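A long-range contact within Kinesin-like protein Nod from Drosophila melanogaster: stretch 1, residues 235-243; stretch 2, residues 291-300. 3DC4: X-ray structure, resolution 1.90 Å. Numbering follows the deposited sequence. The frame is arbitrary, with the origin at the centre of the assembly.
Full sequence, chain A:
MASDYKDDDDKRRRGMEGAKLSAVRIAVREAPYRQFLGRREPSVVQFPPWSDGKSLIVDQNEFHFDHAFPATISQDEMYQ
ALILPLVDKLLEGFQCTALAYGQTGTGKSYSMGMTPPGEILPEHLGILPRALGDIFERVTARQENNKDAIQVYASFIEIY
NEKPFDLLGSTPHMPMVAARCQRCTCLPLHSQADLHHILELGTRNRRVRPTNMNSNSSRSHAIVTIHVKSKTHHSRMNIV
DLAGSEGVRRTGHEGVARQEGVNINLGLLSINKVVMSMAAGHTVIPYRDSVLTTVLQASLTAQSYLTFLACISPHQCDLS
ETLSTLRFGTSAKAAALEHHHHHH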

# COMPACT_ATOMS: atom_id res chain seq x y z
N SER A 235 11.31 11.64 0.97
CA SER A 235 10.30 10.82 1.63
C SER A 235 9.51 10.12 0.55
O SER A 235 9.36 10.63 -0.56
CB SER A 235 9.39 11.67 2.52
OG SER A 235 8.85 12.77 1.82
N ARG A 236 9.02 8.93 0.87
CA ARG A 236 8.29 8.15 -0.10
C ARG A 236 6.91 7.75 0.38
O ARG A 236 6.70 7.50 1.57
CB ARG A 236 9.05 6.86 -0.41
CG ARG A 236 10.54 7.01 -0.74
CD ARG A 236 11.23 5.63 -0.71
NE ARG A 236 12.65 5.66 -1.05
CZ ARG A 236 13.60 6.15 -0.26
NH1 ARG A 236 14.87 6.13 -0.67
NH2 ARG A 236 13.30 6.67 0.92
N MET A 237 5.96 7.71 -0.55
CA MET A 237 4.63 7.23 -0.24
C MET A 237 4.49 6.05 -1.18
O MET A 237 4.23 6.21 -2.37
CB MET A 237 3.52 8.25 -0.54
CG MET A 237 2.14 7.58 -0.47
SD MET A 237 0.79 8.60 0.09
CE MET A 237 1.15 8.78 1.86
N ASN A 238 4.69 4.86 -0.63
CA ASN A 238 4.61 3.63 -1.40
C ASN A 238 3.18 3.11 -1.42
O ASN A 238 2.62 2.78 -0.37
CB ASN A 238 5.49 2.55 -0.78
CG ASN A 238 6.94 3.00 -0.64
OD1 ASN A 238 7.60 3.29 -1.63
ND2 ASN A 238 7.42 3.06 0.60
N ILE A 239 2.60 3.04 -2.61
CA ILE A 239 1.26 2.52 -2.78
C ILE A 239 1.47 1.13 -3.36
O ILE A 239 1.85 0.97 -4.52
CB ILE A 239 0.44 3.39 -3.75
CG1 ILE A 239 0.33 4.81 -3.19
CG2 ILE A 239 -0.95 2.80 -3.94
CD1 ILE A 239 -0.28 4.88 -1.79
N VAL A 240 1.23 0.12 -2.52
CA VAL A 240 1.44 -1.26 -2.93
C VAL A 240 0.15 -2.02 -3.20
O VAL A 240 -0.77 -2.03 -2.38
CB VAL A 240 2.24 -2.00 -1.86
CG1 VAL A 240 2.67 -3.36 -2.38
CG2 VAL A 240 3.44 -1.16 -1.45
N ASP A 241 0.10 -2.67 -4.36
CA ASP A 241 -1.05 -3.44 -4.79
C ASP A 241 -0.52 -4.85 -5.05
O ASP A 241 0.03 -5.13 -6.12
CB ASP A 241 -1.59 -2.81 -6.08
CG ASP A 241 -2.86 -3.46 -6.58
OD1 ASP A 241 -3.27 -3.12 -7.70
OD2 ASP A 241 -3.45 -4.31 -5.87
N LEU A 242 -0.65 -5.73 -4.06
CA LEU A 242 -0.15 -7.09 -4.20
C LEU A 242 -1.04 -7.97 -5.06
O LEU A 242 -2.23 -7.70 -5.23
CB LEU A 242 0.03 -7.71 -2.81
CG LEU A 242 1.02 -6.96 -1.92
CD1 LEU A 242 1.17 -7.71 -0.62
CD2 LEU A 242 2.37 -6.83 -2.63
N ALA A 243 -0.45 -9.03 -5.61
CA ALA A 243 -1.19 -9.96 -6.46
C ALA A 243 -2.14 -10.74 -5.56
O ALA A 243 -2.08 -10.63 -4.34
CB ALA A 243 -0.22 -10.91 -7.16
N VAL A 291 11.57 -10.04 -2.10
CA VAL A 291 11.81 -8.88 -2.95
C VAL A 291 11.02 -7.68 -2.44
O VAL A 291 11.49 -6.55 -2.49
CB VAL A 291 11.40 -9.16 -4.40
CG1 VAL A 291 11.62 -7.92 -5.24
CG2 VAL A 291 12.21 -10.33 -4.94
N LEU A 292 9.81 -7.94 -1.94
CA LEU A 292 8.95 -6.87 -1.43
C LEU A 292 9.62 -6.09 -0.30
O LEU A 292 9.66 -4.86 -0.32
CB LEU A 292 7.62 -7.45 -0.94
CG LEU A 292 6.54 -6.44 -0.52
CD1 LEU A 292 6.24 -5.49 -1.66
CD2 LEU A 292 5.29 -7.20 -0.11
N THR A 293 10.15 -6.81 0.69
CA THR A 293 10.79 -6.16 1.82
C THR A 293 12.16 -5.57 1.46
O THR A 293 12.70 -4.74 2.18
CB THR A 293 10.93 -7.12 3.03
OG1 THR A 293 11.47 -8.38 2.59
CG2 THR A 293 9.57 -7.35 3.67
N THR A 294 12.71 -6.02 0.34
CA THR A 294 14.00 -5.51 -0.12
C THR A 294 13.76 -4.17 -0.82
O THR A 294 14.42 -3.18 -0.52
CB THR A 294 14.66 -6.50 -1.11
OG1 THR A 294 14.99 -7.71 -0.41
CG2 THR A 294 15.94 -5.91 -1.69
N VAL A 295 12.79 -4.14 -1.73
CA VAL A 295 12.46 -2.91 -2.44
C VAL A 295 11.97 -1.83 -1.48
O VAL A 295 12.29 -0.65 -1.65
CB VAL A 295 11.36 -3.16 -3.50
CG1 VAL A 295 10.93 -1.84 -4.13
CG2 VAL A 295 11.89 -4.12 -4.56
N LEU A 296 11.22 -2.23 -0.46
CA LEU A 296 10.71 -1.26 0.50
C LEU A 296 11.61 -1.12 1.74
O LEU A 296 11.20 -0.56 2.75
CB LEU A 296 9.29 -1.67 0.94
CG LEU A 296 8.24 -1.80 -0.18
CD1 LEU A 296 6.93 -2.31 0.40
CD2 LEU A 296 8.04 -0.45 -0.87
N GLN A 297 12.84 -1.62 1.65
CA GLN A 297 13.77 -1.56 2.77
C GLN A 297 13.95 -0.16 3.35
O GLN A 297 13.94 0.02 4.56
CB GLN A 297 15.13 -2.10 2.35
CG GLN A 297 16.06 -2.33 3.52
CD GLN A 297 17.40 -2.86 3.07
OE1 GLN A 297 17.48 -3.68 2.17
NE2 GLN A 297 18.47 -2.38 3.71
N ALA A 298 14.11 0.83 2.47
CA ALA A 298 14.30 2.21 2.91
C ALA A 298 13.04 2.77 3.56
O ALA A 298 13.12 3.74 4.31
CB ALA A 298 14.70 3.08 1.72
N SER A 299 11.89 2.17 3.28
CA SER A 299 10.65 2.66 3.86
C SER A 299 10.25 1.88 5.12
O SER A 299 9.40 2.33 5.88
CB SER A 299 9.52 2.60 2.83
OG SER A 299 9.80 3.50 1.76
N LEU A 300 10.88 0.73 5.32
CA LEU A 300 10.61 -0.11 6.49
C LEU A 300 11.67 0.17 7.55
O LEU A 300 12.40 -0.73 7.96
CB LEU A 300 10.63 -1.58 6.09
CG LEU A 300 9.50 -2.01 5.15
CD1 LEU A 300 9.67 -3.46 4.74
CD2 LEU A 300 8.16 -1.80 5.86

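The apolar centre of the contact is formed by V240 and L242 of the first stretch and by L292 and L296 of the second. V240 lies on the strand with its CA-to-CB bond directed toward the second stretch, and its t rotamer spreads the two methyl groups between two leucines: V240 CG1 comes to 4.2 Å from L292 CD1, and V240 CG2 to 4.1 Å from L296 CD1. These are van der Waals distances, and a short branched side chain suits the site because each methyl meets a different partner. L292 and L296 are four residues apart, about one helical turn, and L296 N is hydrogen-bonded to L292 O (3.1 Å), which helps set their spacing. L292 points toward the strand in the t,p rotamer. Past V240, L242 leaves its backbone sideways, but its m,t side chain is long enough to bring L242 CD2 within 3.9 Å of L292 CD2. L296 likewise starts sideways and reaches inward with its end. It is the first residue after the helix to leave helical phi/psi, yet its side chain continues the apolar row begun by L292. All four residues are buried.

The strand's alternation decides which side chains take part: R236, N238 and V240 point toward the second stretch, whereas the side chains of M237, I239 and D241 make no contact with it. The backbones stay well apart, from 7.2 Å between R236 CA and S299 CA to 9.5 Å between V240 CA and L292 CA, so side chains fill the gap.

N238 marks the change from apolar to polar. Its CG packs 3.6 Å from L296 CD2, while its ND2 donates a hydrogen bond to S299 OG at 2.7 Å, with an N-H...O angle of 151°; this is the one hydrogen bond between the stretches. Both side chains are in m rotamers and both residues are buried, so the bond pairs polar groups within the packing; N238 OD1 is satisfied elsewhere in the structure. S299 suits its place by being short, its hydroxyl meeting the amide where the two chains come closer, and S299 N is held by L296 O at 2.9 Å.

At the outer edge, R236 extends past S299, its CD 3.6 Å from S299 OG, and carries its guanidinium to A298. A298 CB lies over one face of that group, 3.8 Å from R236 CZ; the small methyl covers the flat surface, while R236 NH2 is hydrogen-bonded elsewhere. Altogether the contact buries 322 Å², summed over both sides.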